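Long-range contacts in ATP phosphoribosyltransferase (Thermotoga maritima, PDB 1O63), which probably catalyses the condensation of ATP with 5-phospho-alpha-D-ribose 1-diphosphate, the first and rate-controlling step of histidine biosynthesis: residues A[3-9]-A[40-46]; A[19-23]-A[191-195]; A[61-67]-A[170-176]; A[86-92]-A[145-151]. All blocks are in the same frame, centred on the assembly; numbering follows the deposited sequence.

Interaction 1. Residues A[3-9]-A[40-46]; sequences LKLAIPK and IVCFMVR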
# COMPACT_ATOMS: atom_id res chain seq x y z
N LEU A 3 -14.95 -22.39 10.35
CA LEU A 3 -14.54 -21.01 10.67
C LEU A 3 -13.71 -20.40 9.55
O LEU A 3 -12.88 -21.07 8.94
CB LEU A 3 -13.77 -20.98 11.98
CG LEU A 3 -14.59 -21.31 13.25
CD1 LEU A 3 -13.70 -21.26 14.45
CD2 LEU A 3 -15.76 -20.31 13.37
N LYS A 4 -13.93 -19.12 9.27
CA LYS A 4 -13.13 -18.45 8.23
C LYS A 4 -12.22 -17.43 8.91
O LYS A 4 -12.75 -16.58 9.63
CB LYS A 4 -14.06 -17.72 7.25
CG LYS A 4 -14.60 -18.66 6.16
CD LYS A 4 -16.12 -18.48 6.05
CE LYS A 4 -16.72 -19.51 5.10
NZ LYS A 4 -16.74 -19.02 3.69
N LEU A 5 -10.91 -17.55 8.70
CA LEU A 5 -9.96 -16.63 9.34
C LEU A 5 -9.33 -15.69 8.31
O LEU A 5 -9.01 -16.12 7.19
CB LEU A 5 -8.88 -17.42 10.06
CG LEU A 5 -9.13 -17.82 11.51
CD1 LEU A 5 -10.46 -18.49 11.71
CD2 LEU A 5 -8.00 -18.71 12.03
N ALA A 6 -9.17 -14.41 8.69
CA ALA A 6 -8.51 -13.44 7.79
C ALA A 6 -7.10 -13.22 8.38
O ALA A 6 -6.99 -12.70 9.48
CB ALA A 6 -9.28 -12.12 7.80
N ILE A 7 -6.09 -13.72 7.71
CA ILE A 7 -4.71 -13.74 8.17
C ILE A 7 -3.87 -12.68 7.43
O ILE A 7 -3.95 -12.54 6.20
CB ILE A 7 -4.09 -15.12 7.94
CG1 ILE A 7 -4.99 -16.27 8.38
CG2 ILE A 7 -2.71 -15.23 8.57
CD1 ILE A 7 -5.58 -16.21 9.76
N PRO A 8 -3.17 -11.87 8.18
CA PRO A 8 -2.36 -10.78 7.66
C PRO A 8 -1.05 -11.24 7.04
O PRO A 8 -0.21 -11.84 7.73
CB PRO A 8 -2.08 -9.94 8.92
CG PRO A 8 -1.98 -11.00 9.99
CD PRO A 8 -3.07 -11.99 9.67
N LYS A 9 -0.84 -10.98 5.75
CA LYS A 9 0.41 -11.36 5.10
C LYS A 9 1.50 -10.41 5.61
O LYS A 9 1.20 -9.32 6.10
CB LYS A 9 0.33 -11.27 3.57
CG LYS A 9 -0.71 -12.17 2.92
CD LYS A 9 -0.17 -12.89 1.70
CE LYS A 9 -0.60 -12.23 0.41
NZ LYS A 9 -1.93 -12.69 -0.08
N ILE A 40 -11.71 -25.24 8.84
CA ILE A 40 -11.05 -23.95 8.82
C ILE A 40 -10.56 -23.56 7.43
O ILE A 40 -9.89 -24.33 6.74
CB ILE A 40 -9.87 -23.86 9.80
CG1 ILE A 40 -9.24 -22.45 9.71
CG2 ILE A 40 -8.82 -24.90 9.48
CD1 ILE A 40 -8.01 -22.28 10.57
N VAL A 41 -10.89 -22.33 7.05
CA VAL A 41 -10.39 -21.76 5.79
C VAL A 41 -9.68 -20.45 6.17
O VAL A 41 -10.25 -19.65 6.92
CB VAL A 41 -11.55 -21.44 4.85
CG1 VAL A 41 -11.12 -20.57 3.68
CG2 VAL A 41 -12.18 -22.73 4.32
N CYS A 42 -8.45 -20.29 5.68
CA CYS A 42 -7.73 -19.04 5.96
C CYS A 42 -7.65 -18.20 4.68
O CYS A 42 -7.14 -18.68 3.68
CB CYS A 42 -6.29 -19.32 6.44
SG CYS A 42 -6.20 -19.96 8.12
N PHE A 43 -8.14 -16.96 4.79
CA PHE A 43 -7.94 -16.00 3.69
C PHE A 43 -6.63 -15.25 3.99
O PHE A 43 -6.51 -14.68 5.07
CB PHE A 43 -9.12 -15.04 3.65
CG PHE A 43 -10.46 -15.69 3.42
CD1 PHE A 43 -11.55 -15.36 4.23
CD2 PHE A 43 -10.67 -16.57 2.39
CE1 PHE A 43 -12.79 -15.94 3.98
CE2 PHE A 43 -11.90 -17.14 2.12
CZ PHE A 43 -12.97 -16.84 2.96
N MSE A 44 -5.67 -15.31 3.08
CA MSE A 44 -4.36 -14.65 3.30
C MSE A 44 -4.38 -13.29 2.64
O MSE A 44 -4.54 -13.20 1.42
CB MSE A 44 -3.26 -15.52 2.70
CG MSE A 44 -3.35 -17.00 3.08
SE MSE A 44 -3.07 -17.27 4.98
CE MSE A 44 -1.46 -16.28 5.23
N VAL A 45 -4.46 -12.22 3.44
CA VAL A 45 -4.74 -10.89 2.90
C VAL A 45 -3.78 -9.85 3.43
O VAL A 45 -3.06 -10.13 4.39
CB VAL A 45 -6.18 -10.45 3.24
CG1 VAL A 45 -7.20 -11.48 2.71
CG2 VAL A 45 -6.38 -10.28 4.75
N ARG A 46 -3.74 -8.69 2.79
CA ARG A 46 -2.88 -7.60 3.27
C ARG A 46 -3.43 -7.15 4.63
O ARG A 46 -4.65 -7.13 4.84
CB ARG A 46 -2.83 -6.45 2.31
CG ARG A 46 -2.39 -6.67 0.90
CD ARG A 46 -1.04 -7.34 0.76
NE ARG A 46 -0.03 -6.86 1.69
CZ ARG A 46 1.14 -7.49 1.86
NH1 ARG A 46 2.04 -7.02 2.71
NH2 ARG A 46 1.40 -8.58 1.15

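Interaction 2. Residues A[19-23]-A[191-195]; sequences YLKKT and FLEKL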
# COMPACT_ATOMS: atom_id res chain seq x y z
N TYR A 19 0.65 -19.95 15.50
CA TYR A 19 -0.36 -20.14 16.55
C TYR A 19 -1.39 -21.19 16.10
O TYR A 19 -1.75 -22.08 16.88
CB TYR A 19 -1.12 -18.90 16.94
CG TYR A 19 -0.36 -17.70 17.45
CD1 TYR A 19 0.68 -17.80 18.35
CD2 TYR A 19 -0.73 -16.42 17.02
CE1 TYR A 19 1.37 -16.68 18.80
CE2 TYR A 19 -0.05 -15.30 17.47
CZ TYR A 19 0.99 -15.43 18.35
OH TYR A 19 1.64 -14.29 18.78
N LEU A 20 -1.92 -21.02 14.90
CA LEU A 20 -2.93 -21.97 14.40
C LEU A 20 -2.36 -23.38 14.31
O LEU A 20 -3.07 -24.36 14.55
CB LEU A 20 -3.36 -21.53 12.99
CG LEU A 20 -3.93 -20.11 12.86
CD1 LEU A 20 -4.48 -19.91 11.45
CD2 LEU A 20 -5.02 -19.88 13.90
N LYS A 21 -1.11 -23.47 13.85
CA LYS A 21 -0.42 -24.77 13.78
C LYS A 21 -0.41 -25.42 15.16
O LYS A 21 -0.89 -26.55 15.31
CB LYS A 21 0.99 -24.60 13.22
CG LYS A 21 1.74 -25.91 13.01
CD LYS A 21 3.24 -25.69 12.83
CE LYS A 21 3.96 -27.04 12.68
NZ LYS A 21 5.44 -26.88 12.68
N LYS A 22 -0.13 -24.66 16.22
CA LYS A 22 -0.14 -25.25 17.56
C LYS A 22 -1.52 -25.48 18.15
O LYS A 22 -1.62 -26.21 19.16
CB LYS A 22 0.70 -24.45 18.55
CG LYS A 22 2.13 -24.21 18.02
CD LYS A 22 2.88 -23.36 19.03
CE LYS A 22 4.35 -23.23 18.73
NZ LYS A 22 4.97 -22.25 19.69
N THR A 23 -2.59 -24.89 17.62
CA THR A 23 -3.92 -25.17 18.10
C THR A 23 -4.47 -26.48 17.51
O THR A 23 -5.42 -27.03 18.05
CB THR A 23 -4.95 -24.06 17.84
OG1 THR A 23 -5.30 -24.07 16.45
CG2 THR A 23 -4.39 -22.70 18.23
N PHE A 191 -13.04 -22.20 19.90
CA PHE A 191 -11.78 -22.01 19.16
C PHE A 191 -10.94 -20.94 19.86
O PHE A 191 -9.74 -21.12 20.08
CB PHE A 191 -12.06 -21.65 17.70
CG PHE A 191 -10.81 -21.26 16.94
CD1 PHE A 191 -9.98 -22.23 16.43
CD2 PHE A 191 -10.48 -19.93 16.77
CE1 PHE A 191 -8.82 -21.89 15.75
CE2 PHE A 191 -9.33 -19.57 16.08
CZ PHE A 191 -8.51 -20.55 15.57
N LEU A 192 -11.56 -19.85 20.30
CA LEU A 192 -10.83 -18.77 20.98
C LEU A 192 -10.21 -19.23 22.29
O LEU A 192 -9.15 -18.73 22.70
CB LEU A 192 -11.73 -17.56 21.22
CG LEU A 192 -12.24 -16.86 19.94
CD1 LEU A 192 -13.17 -15.71 20.27
CD2 LEU A 192 -11.05 -16.39 19.11
N GLU A 193 -10.84 -20.19 22.98
CA GLU A 193 -10.27 -20.74 24.20
C GLU A 193 -8.98 -21.51 23.90
O GLU A 193 -7.99 -21.29 24.59
CB GLU A 193 -11.23 -21.71 24.89
CG GLU A 193 -12.46 -21.09 25.52
CD GLU A 193 -13.19 -22.05 26.44
OE1 GLU A 193 -12.52 -22.80 27.18
OE2 GLU A 193 -14.44 -22.07 26.41
N LYS A 194 -9.02 -22.44 22.96
CA LYS A 194 -7.82 -23.17 22.57
C LYS A 194 -6.70 -22.23 22.11
O LYS A 194 -5.54 -22.42 22.46
CB LYS A 194 -8.13 -24.14 21.44
CG LYS A 194 -9.12 -25.23 21.78
CD LYS A 194 -9.29 -26.20 20.60
CE LYS A 194 -7.99 -26.89 20.28
NZ LYS A 194 -8.21 -28.28 19.76
N LEU A 195 -7.06 -21.23 21.31
CA LEU A 195 -6.07 -20.29 20.77
C LEU A 195 -5.42 -19.45 21.85
O LEU A 195 -4.19 -19.32 21.87
CB LEU A 195 -6.75 -19.43 19.70
CG LEU A 195 -5.88 -18.43 18.95
CD1 LEU A 195 -4.87 -19.15 18.08
CD2 LEU A 195 -6.77 -17.50 18.11

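Interaction 3. Residues A[61-67]-A[170-176]; sequences IGFCGTD and IRTHVVV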
# COMPACT_ATOMS: atom_id res chain seq x y z
N ILE A 61 -12.99 -14.61 12.14
CA ILE A 61 -11.93 -14.14 13.04
C ILE A 61 -10.77 -13.61 12.20
O ILE A 61 -10.49 -14.17 11.14
CB ILE A 61 -11.46 -15.25 13.97
CG1 ILE A 61 -12.62 -15.72 14.89
CG2 ILE A 61 -10.30 -14.81 14.88
CD1 ILE A 61 -12.39 -17.14 15.41
N GLY A 62 -10.08 -12.58 12.70
CA GLY A 62 -8.91 -12.07 11.99
C GLY A 62 -7.84 -11.59 12.97
O GLY A 62 -7.99 -11.71 14.20
N PHE A 63 -6.67 -11.28 12.42
CA PHE A 63 -5.52 -10.81 13.14
C PHE A 63 -4.87 -9.63 12.37
O PHE A 63 -4.83 -9.67 11.15
CB PHE A 63 -4.45 -11.90 13.31
CG PHE A 63 -4.98 -13.18 13.88
CD1 PHE A 63 -5.59 -14.12 13.06
CD2 PHE A 63 -4.93 -13.44 15.24
CE1 PHE A 63 -6.12 -15.29 13.54
CE2 PHE A 63 -5.48 -14.60 15.76
CZ PHE A 63 -6.06 -15.53 14.92
N CYS A 64 -4.47 -8.61 13.12
CA CYS A 64 -3.79 -7.47 12.52
C CYS A 64 -3.00 -6.71 13.58
O CYS A 64 -3.18 -6.92 14.78
CB CYS A 64 -4.77 -6.56 11.78
SG CYS A 64 -6.13 -5.96 12.80
N GLY A 65 -2.05 -5.89 13.16
CA GLY A 65 -1.24 -5.16 14.16
C GLY A 65 -1.96 -3.95 14.70
O GLY A 65 -2.97 -3.46 14.21
N THR A 66 -1.32 -3.33 15.73
CA THR A 66 -1.89 -2.14 16.34
C THR A 66 -1.98 -0.98 15.35
O THR A 66 -2.90 -0.17 15.42
CB THR A 66 -1.06 -1.70 17.57
OG1 THR A 66 -0.71 -2.88 18.33
CG2 THR A 66 -1.88 -0.77 18.45
N ASP A 67 -1.05 -0.89 14.43
CA ASP A 67 -1.04 0.15 13.40
C ASP A 67 -2.34 0.10 12.61
O ASP A 67 -3.00 1.14 12.45
CB ASP A 67 0.19 0.03 12.50
CG ASP A 67 0.42 -1.37 11.97
OD1 ASP A 67 0.80 -1.50 10.78
OD2 ASP A 67 0.21 -2.37 12.69
N ILE A 170 3.49 -1.60 19.04
CA ILE A 170 2.69 -2.36 18.09
C ILE A 170 2.77 -3.86 18.38
O ILE A 170 3.85 -4.44 18.49
CB ILE A 170 3.11 -2.12 16.64
CG1 ILE A 170 2.75 -0.66 16.22
CG2 ILE A 170 2.43 -3.09 15.68
CD1 ILE A 170 3.64 -0.23 15.06
N ARG A 171 1.59 -4.46 18.48
CA ARG A 171 1.49 -5.89 18.75
C ARG A 171 0.48 -6.50 17.75
O ARG A 171 -0.20 -5.80 17.04
CB ARG A 171 0.85 -6.09 20.15
CG ARG A 171 1.45 -5.29 21.26
CD ARG A 171 0.91 -5.69 22.63
NE ARG A 171 1.86 -5.30 23.68
CZ ARG A 171 1.93 -4.04 24.13
NH1 ARG A 171 1.14 -3.11 23.62
NH2 ARG A 171 2.81 -3.77 25.08
N THR A 172 0.31 -7.80 17.86
CA THR A 172 -0.72 -8.51 17.10
C THR A 172 -2.01 -8.46 17.92
O THR A 172 -1.94 -8.50 19.14
CB THR A 172 -0.30 -9.98 16.92
OG1 THR A 172 1.00 -9.94 16.28
CG2 THR A 172 -1.27 -10.77 16.07
N HIS A 173 -3.16 -8.35 17.24
CA HIS A 173 -4.43 -8.34 17.98
C HIS A 173 -5.34 -9.41 17.30
O HIS A 173 -5.14 -9.60 16.11
CB HIS A 173 -5.14 -7.00 17.82
CG HIS A 173 -4.41 -5.82 18.39
ND1 HIS A 173 -4.72 -5.28 19.60
CD2 HIS A 173 -3.37 -5.11 17.89
CE1 HIS A 173 -3.87 -4.26 19.85
NE2 HIS A 173 -3.05 -4.15 18.82
N VAL A 174 -6.21 -10.03 18.05
CA VAL A 174 -7.23 -10.92 17.46
C VAL A 174 -8.56 -10.15 17.44
O VAL A 174 -8.90 -9.47 18.43
CB VAL A 174 -7.35 -12.25 18.15
CG1 VAL A 174 -7.54 -12.08 19.66
CG2 VAL A 174 -8.53 -13.07 17.60
N VAL A 175 -9.26 -10.18 16.31
CA VAL A 175 -10.49 -9.42 16.13
C VAL A 175 -11.58 -10.35 15.60
O VAL A 175 -11.27 -11.27 14.83
CB VAL A 175 -10.35 -8.22 15.20
CG1 VAL A 175 -9.73 -7.04 15.95
CG2 VAL A 175 -9.56 -8.54 13.94
N VAL A 176 -12.81 -10.17 16.07
CA VAL A 176 -13.88 -11.10 15.70
C VAL A 176 -15.04 -10.35 15.07
O VAL A 176 -15.46 -9.32 15.58
CB VAL A 176 -14.38 -11.87 16.94
CG1 VAL A 176 -15.60 -12.74 16.64
CG2 VAL A 176 -13.30 -12.80 17.53

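Interaction 4. Residues A[86-92]-A[145-151]; sequences ISRMVLA and LIVDITE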
# COMPACT_ATOMS: atom_id res chain seq x y z
N ILE A 86 5.92 -6.31 18.76
CA ILE A 86 6.58 -6.52 17.47
C ILE A 86 7.47 -5.32 17.09
O ILE A 86 8.54 -5.46 16.53
CB ILE A 86 5.54 -6.62 16.33
CG1 ILE A 86 4.40 -7.53 16.70
CG2 ILE A 86 6.23 -7.01 15.03
CD1 ILE A 86 4.75 -8.96 17.03
N SER A 87 6.84 -4.14 17.17
CA SER A 87 7.54 -2.91 16.75
C SER A 87 6.95 -1.70 17.45
O SER A 87 6.18 -1.86 18.41
CB SER A 87 7.38 -2.79 15.23
OG SER A 87 6.02 -2.94 14.86
N ARG A 88 7.37 -0.51 17.04
CA ARG A 88 6.90 0.73 17.66
C ARG A 88 6.52 1.75 16.57
O ARG A 88 7.26 1.92 15.62
CB ARG A 88 8.00 1.38 18.51
CG ARG A 88 8.46 0.65 19.76
CD ARG A 88 9.76 1.28 20.28
NE ARG A 88 10.91 0.84 19.53
CZ ARG A 88 12.10 1.41 19.45
NH1 ARG A 88 12.38 2.54 20.08
NH2 ARG A 88 13.06 0.84 18.71
N MSE A 89 5.51 2.53 16.87
CA MSE A 89 5.13 3.68 16.00
C MSE A 89 5.82 4.89 16.63
O MSE A 89 5.66 5.13 17.84
CB MSE A 89 3.64 3.82 15.92
CG MSE A 89 3.11 4.95 15.04
SE MSE A 89 3.32 4.55 13.17
CE MSE A 89 1.86 3.31 12.94
N VAL A 90 6.67 5.59 15.87
CA VAL A 90 7.39 6.72 16.45
C VAL A 90 7.28 7.98 15.61
O VAL A 90 6.92 7.92 14.44
CB VAL A 90 8.90 6.39 16.61
CG1 VAL A 90 9.09 5.22 17.55
CG2 VAL A 90 9.58 6.10 15.26
N LEU A 91 7.57 9.10 16.24
CA LEU A 91 7.77 10.37 15.58
C LEU A 91 9.30 10.49 15.41
O LEU A 91 10.00 10.14 16.39
CB LEU A 91 7.28 11.55 16.43
CG LEU A 91 7.57 12.94 15.80
CD1 LEU A 91 6.66 13.14 14.61
CD2 LEU A 91 7.34 14.04 16.85
N ALA A 92 9.78 10.73 14.23
CA ALA A 92 11.23 10.88 14.00
C ALA A 92 11.53 12.07 13.09
O ALA A 92 10.71 12.54 12.31
CB ALA A 92 11.81 9.61 13.40
N LEU A 145 9.34 16.06 9.51
CA LEU A 145 9.26 14.95 10.41
C LEU A 145 8.51 13.77 9.74
O LEU A 145 7.86 13.94 8.74
CB LEU A 145 8.44 15.27 11.68
CG LEU A 145 8.85 16.47 12.53
CD1 LEU A 145 7.74 16.92 13.48
CD2 LEU A 145 10.12 16.21 13.31
N ILE A 146 8.69 12.59 10.34
CA ILE A 146 7.89 11.45 9.88
C ILE A 146 7.23 10.77 11.08
O ILE A 146 7.68 10.99 12.21
CB ILE A 146 8.70 10.39 9.13
CG1 ILE A 146 9.72 9.76 10.07
CG2 ILE A 146 9.32 10.98 7.85
CD1 ILE A 146 10.56 8.64 9.51
N VAL A 147 6.16 10.05 10.79
CA VAL A 147 5.55 9.17 11.82
C VAL A 147 5.59 7.78 11.17
O VAL A 147 5.01 7.62 10.09
CB VAL A 147 4.14 9.56 12.22
CG1 VAL A 147 3.44 8.42 12.94
CG2 VAL A 147 4.11 10.82 13.06
N ASP A 148 6.39 6.88 11.71
CA ASP A 148 6.55 5.57 11.03
C ASP A 148 6.90 4.48 12.02
O ASP A 148 7.21 4.74 13.19
CB ASP A 148 7.65 5.67 9.96
CG ASP A 148 7.56 4.61 8.89
OD1 ASP A 148 6.56 3.85 8.85
OD2 ASP A 148 8.49 4.51 8.07
N ILE A 149 6.90 3.25 11.54
CA ILE A 149 7.22 2.09 12.37
C ILE A 149 8.74 1.82 12.28
O ILE A 149 9.33 1.95 11.21
CB ILE A 149 6.51 0.83 11.85
CG1 ILE A 149 4.98 0.97 11.89
CG2 ILE A 149 6.96 -0.43 12.59
CD1 ILE A 149 4.35 -0.29 11.21
N THR A 150 9.29 1.40 13.39
CA THR A 150 10.65 0.98 13.57
C THR A 150 10.67 -0.22 14.52
O THR A 150 9.79 -0.35 15.37
CB THR A 150 11.53 2.10 14.18
OG1 THR A 150 12.89 1.67 14.25
CG2 THR A 150 11.07 2.43 15.60
N GLU A 151 11.62 -1.13 14.36
CA GLU A 151 11.73 -2.28 15.26
C GLU A 151 12.98 -2.12 16.14
O GLU A 151 12.92 -2.30 17.35
CB GLU A 151 11.80 -3.58 14.47
CG GLU A 151 10.49 -3.85 13.69
CD GLU A 151 10.37 -5.31 13.31
OE1 GLU A 151 9.62 -5.64 12.37
OE2 GLU A 151 11.01 -6.16 13.98

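Interaction 1. Residues A[3-9]-A[40-46]
Leu3 starts the pairing: its O accepts the hydrogen bond of Val41 N (3.0 Å). Lys4 comes next, and the aliphatic part of its side chain lies against Phe43, CG to CE1 3.9 Å. Leu5 bonds through both backbone N and O, N to Val41 O (2.8 Å) and O to Phe43 N (2.7 Å), while its side chain sets CD2 3.9 Å from Ile40 CD1. Ala6 is small and faces the same way as Phe43. Ile7 repeats the pattern, N to Phe43 O and O to Val45 N, both 2.8 Å; its CG1 lies 3.8 Å from Cys42 CB and its CG2 3.7 Å from CE of Met44, a selenomethionine. Pro8 has no NH to give, and its CA approaches Val45 O at 3.4 Å. Lys9 closes the ladder with N to Val45 O (2.7 Å); its NZ reaches Met44 O (3.1 Å) and also bonds to Ser133 of the second subunit. Helix 13-23 covers the face bearing Leu5, Ile7, Cys42 and Met44. Neighbouring parallel strands, linked through helix 13-23 and strands 27-30 and 34-37, are consistent with an alpha/beta lobe of the type II periplasmic-binding-protein kind.

Interaction 2. Residues A[19-23]-A[191-195]
Thr23 lies over Leu195, its CG2 3.6 Å from Leu195 CD1, and it has more surface covered here than any other residue of the two segments. Its CA is 6.0 Å from that of Leu195, so the backbones come close at this point although the short axes stay 10.2 Å apart. The hydroxyl is occupied within its own helix: OG1 donates to Leu20 O at 2.9 Å, which turns the methyl CG2 to the partner helix. Leu195 CD1 is the shared apolar point, since Tyr19 CB (3.9 Å) and Leu20 CD2 (4.2 Å) also pack on it. The helical segments 19-23 and 191-195 cross at 104°, nearly at right angles, so the contact is compact rather than drawn out along a groove. Both helices lie against one side of the central sheet, as in a layered alpha/beta fold: Leu20 and Phe191 touch Leu5 of strand 4-8, and Leu195 touches Phe63 of strand 61-65. One turn before Leu195, Phe191 presents its ring edge to Leu20, CZ to CD2 3.9 Å. At the outer margin the aliphatic chain of Lys194 runs past the end of segment 19-23, with CE 3.4 Å from Thr23 O. Further out, Lys22 forms a salt bridge with Asp202, a second, polar tie between the same two helices.

Interaction 3. Residues A[61-67]-A[170-176]
This is an antiparallel strand pair deep in the middle of the mixed sheet, where strand 61-65 lies beside the last part of the long strand 161-176. Two hydrogen-bonded pairs carry it. Gly62 N donates to Val175 O (2.8 Å) and Val175 N to Gly62 O (2.9 Å); Cys64 N reaches His173 O (3.2 Å) and His173 N returns to Cys64 O (2.8 Å). On one face Ile61 CG2 meets Val174 CG2 at 3.7 Å and Phe63 CE2 meets Val174 CB at 3.8 Å, beneath helix 185-204. The earlier part of strand 161-176 lies beside strand 81-94, consistent with the long strands that join the two lobes of type II periplasmic-binding-protein folds. Strand 61-65 instead turns into helix 66-71, with Gly65 at the N-cap position. A CB on Gly65 would fall about 2.5 Å from Asp67 OD2, so glycine suits the tight turn. Thr66, the most covered residue, grips the partner strand at this turn: its OG1 accepts from Arg171 N (2.8 Å) and shares a 2.7 Å hydrogen bond with His173 NE2. On the other side of the imidazole, His173 ND1 bonds to Gln78.

Interaction 4. Residues A[86-92]-A[145-151]
Arg88 and Thr150, the two most covered residues, face each other as a hydrogen-bonded antiparallel pair. Arg88 N donates to Thr150 O (2.9 Å) and Thr150 N to Arg88 O (3.1 Å). Their side chains leave the same face, and the guanidinium lays one side over the threonine methyl, Arg88 NH2 to Thr150 CG2 4.0 Å. NH2 also makes a weak bond to Glu151 O (3.4 Å), while the main charge partner of Arg88 is Glu166, bound through NH1. At the far end Ala92 pairs with Ile146, N to O 2.9 Å and O to Ile146 N 2.8 Å, and its CB rests 3.9 Å from Ile146 CG1. Between these, Val90 pairs with Asp148 and touches Thr150, CG1 to CG2 3.9 Å, under helix 154-158. The opposite face is apolar: Met89, a selenomethionine, sets SE 3.9 Å from Val147 CG1, and Leu91 CD1 lies 3.8 Å from Val147 CG2. Before Arg88, Ile86 and Ser87 together face Ile170 in a classic beta bulge. Backbone bonds thus fix the register, apolar side chains pack under helix 111-121, and two salt bridges to outside residues, Arg88 with Glu166 and Glu151 with Arg11, lie at the Arg88 end.

How the interactions relate
Interactions 1, 3 and 4 are strand pairs of one sheet, parallel in the first and antiparallel in the others, and rest on backbone hydrogen bonds; interaction 2 joins two helices through mainly apolar side chains. Strand 4-8 bonds to strand 61-65, linking interactions 1 and 3, and Ile170 bonds to Ile86 and Ser87, linking interactions 3 and 4. Interaction 2 packs on the face of interactions 1 and 3 that carries Leu5, Ile61 and Phe63. All four are largely buried, but interaction 3 is the most central, about 6 Å from the chain's centre to its own, and interaction 2 the most peripheral, about 20 Å, with Lys194 exposed. Interaction 1 alone reaches the second subunit.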